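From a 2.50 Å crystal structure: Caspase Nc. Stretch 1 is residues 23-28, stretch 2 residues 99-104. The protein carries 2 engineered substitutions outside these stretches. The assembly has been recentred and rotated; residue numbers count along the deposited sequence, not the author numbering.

Stretch 1 (23-28) ALTPYV
Stretch 2 99-104: TIFPYG

Residues 99-103 form the end of a strand that begins earlier in the chain, and Gly104 leaves it as loop. Residues 23-28 have no regular helix or strand. They cross the strand steeply: the line from CA of Leu24 to CA of Tyr27 lies 108° from the line from CA of Ile100 to CA of Tyr103. The closest backbone register pairs Tyr27 with Ile100, CA to CA 5.3 Å. Together the stretches bury 349 Å², both sides summed.

One direct hydrogen bond joins them. Tyr27 N donates to Ile100 O at 2.8 Å, with an angle of 165° at the hydrogen, so the bond is short and nearly straight. The same oxygen receives a CA-H...O contact from Pro26 CA at 3.5 Å, 138° at the hydrogen. Pro26 has no amide hydrogen to offer, but its CA still packs against the carbonyl.

Stretch 1 is extended here. Phi/psi are -72/113 at Leu24, -112/100 at Thr25, -58/135 at Pro26 and -63/135 at Tyr27. The strand runs -110/131 at Ile100, -120/93 at Phe101, -96/140 at Pro102 and -137/156 at Tyr103.

The main bump on the strand is the buried Phe101 ring, chi1 m (-61°) and chi2 104°. Its CA-to-CB bond points sideways, but the ring end comes nearer to stretch 1. Leu24 and Pro26 form much of the hollow that receives it. Leu24, chi1 m (-87°) and chi2 t, sets CD1 over one face of the ring, and its CD2 is 3.7 Å from Phe101 CD2. Pro26 CD lies 3.9 Å from Phe101 CE2, and Pro26 N approaches the ring obliquely, 3.8 Å from the same CE2. CB and CG of Pro26 are not modelled, so the rest of its ring cannot be described.

Leu24 also meets Tyr103, chi1 m (-61°) and chi2 78°. Leu24 CD2 sits at the edge of that ring, near its plane, 3.2 Å from Tyr103 OH. Leu24 CD2 thus touches both aromatic side chains, in the corner they make.

Tyr27 packs beside the strand at Ile100 and Pro102. Its CA-to-CB bond points toward the strand, and its CB is 4.1 Å from Ile100 CB. With chi1 t (-176°) and chi2 87°, the ring end leads away. On the way Tyr27 CD1 passes 3.8 Å from Pro102 CG, an oblique contact. The CA-to-CB bond of Pro102 points toward stretch 1, and its C-gamma endo ring gives the tyrosine a compact apolar surface. Ile100 is buried, chi1 m and chi2 t.

Two waters bridge the polar groups. Water 1 accepts from Thr25 N at 3.0 Å and hydrogen-bonds Tyr103 OH at 2.8 Å. Water 2 donates to Tyr27 O at 2.8 Å and accepts from Ile100 N at 2.9 Å. It therefore completes a second link between Tyr27 and Ile100, beside the direct bond. The CA-to-CB bonds of Thr25 and Val28 point away from the strand. Both residues are exposed, which suits the threonine hydroxyl; Val28 makes no contact with the strand.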

# COMPACT_ATOMS: atom_id res chain seq x y z
N ALA A 23 -6.02 -19.32 9.99
CA ALA A 23 -7.09 -18.73 9.14
C ALA A 23 -6.47 -17.94 7.99
O ALA A 23 -7.17 -17.50 7.07
CB ALA A 23 -7.99 -17.82 9.97
N LEU A 24 -5.15 -17.75 8.04
CA LEU A 24 -4.47 -17.01 6.99
C LEU A 24 -4.40 -17.82 5.71
O LEU A 24 -3.72 -18.84 5.64
CB LEU A 24 -3.06 -16.63 7.43
CG LEU A 24 -2.94 -15.32 8.19
CD1 LEU A 24 -1.47 -14.95 8.33
CD2 LEU A 24 -3.69 -14.23 7.44
N THR A 25 -5.11 -17.35 4.70
CA THR A 25 -5.15 -18.03 3.42
C THR A 25 -4.46 -17.24 2.31
O THR A 25 -5.03 -16.29 1.78
CB THR A 25 -6.63 -18.31 3.01
OG1 THR A 25 -7.17 -19.33 3.86
CG2 THR A 25 -6.72 -18.75 1.54
N PRO A 26 -3.21 -17.61 1.97
CA PRO A 26 -2.54 -16.87 0.90
C PRO A 26 -3.40 -16.97 -0.35
O PRO A 26 -3.91 -18.03 -0.68
CD PRO A 26 -2.26 -18.51 2.64
N TYR A 27 -3.59 -15.85 -1.05
CA TYR A 27 -4.39 -15.85 -2.26
C TYR A 27 -3.75 -16.74 -3.32
O TYR A 27 -2.54 -16.67 -3.54
CB TYR A 27 -4.50 -14.44 -2.81
CG TYR A 27 -5.40 -14.33 -4.02
CD1 TYR A 27 -6.77 -14.13 -3.87
CD2 TYR A 27 -4.88 -14.45 -5.31
CE1 TYR A 27 -7.61 -14.06 -4.97
CE2 TYR A 27 -5.72 -14.38 -6.43
CZ TYR A 27 -7.08 -14.18 -6.25
OH TYR A 27 -7.91 -14.09 -7.34
N VAL A 28 -4.55 -17.56 -3.98
CA VAL A 28 -4.05 -18.42 -5.05
C VAL A 28 -5.02 -18.35 -6.22
O VAL A 28 -6.23 -18.31 -6.03
CB VAL A 28 -3.91 -19.90 -4.60
CG1 VAL A 28 -2.98 -20.00 -3.40
CG2 VAL A 28 -5.27 -20.48 -4.26
N THR A 99 3.30 -12.70 -1.39
CA THR A 99 2.33 -13.60 -0.79
C THR A 99 1.22 -12.60 -0.43
O THR A 99 1.48 -11.60 0.25
CB THR A 99 2.92 -14.27 0.45
OG1 THR A 99 3.76 -15.34 0.03
CG2 THR A 99 1.82 -14.79 1.37
N ILE A 100 0.01 -12.85 -0.90
CA ILE A 100 -1.11 -11.93 -0.70
C ILE A 100 -2.24 -12.36 0.24
O ILE A 100 -2.78 -13.45 0.12
CB ILE A 100 -1.72 -11.59 -2.06
CG1 ILE A 100 -0.60 -11.23 -3.05
CG2 ILE A 100 -2.73 -10.45 -1.92
CD1 ILE A 100 -1.07 -11.05 -4.47
N PHE A 101 -2.61 -11.47 1.16
CA PHE A 101 -3.70 -11.73 2.10
C PHE A 101 -4.76 -10.64 1.86
O PHE A 101 -4.69 -9.54 2.43
CB PHE A 101 -3.20 -11.69 3.54
CG PHE A 101 -2.15 -12.72 3.83
CD1 PHE A 101 -0.80 -12.36 3.94
CD2 PHE A 101 -2.49 -14.07 3.98
CE1 PHE A 101 0.18 -13.32 4.18
CE2 PHE A 101 -1.52 -15.04 4.22
CZ PHE A 101 -0.17 -14.66 4.33
N PRO A 102 -5.75 -10.94 1.01
CA PRO A 102 -6.83 -10.00 0.67
C PRO A 102 -8.09 -10.18 1.48
O PRO A 102 -8.50 -11.30 1.75
CB PRO A 102 -7.06 -10.30 -0.80
CG PRO A 102 -7.00 -11.82 -0.80
CD PRO A 102 -5.82 -12.14 0.15
N TYR A 103 -8.70 -9.07 1.85
CA TYR A 103 -9.95 -9.10 2.61
C TYR A 103 -10.95 -8.08 2.09
O TYR A 103 -10.58 -7.08 1.45
CB TYR A 103 -9.69 -8.84 4.09
CG TYR A 103 -8.79 -9.87 4.74
CD1 TYR A 103 -7.41 -9.83 4.56
CD2 TYR A 103 -9.32 -10.87 5.55
CE1 TYR A 103 -6.58 -10.76 5.17
CE2 TYR A 103 -8.50 -11.81 6.17
CZ TYR A 103 -7.12 -11.75 5.98
OH TYR A 103 -6.30 -12.65 6.62
N GLY A 104 -12.23 -8.35 2.35
CA GLY A 104 -13.30 -7.46 1.95
C GLY A 104 -13.74 -6.60 3.12
O GLY A 104 -12.93 -5.90 3.74
O HOH W 1 -5.81 -14.41 4.55
O HOH W 2 -0.35 -15.29 -2.41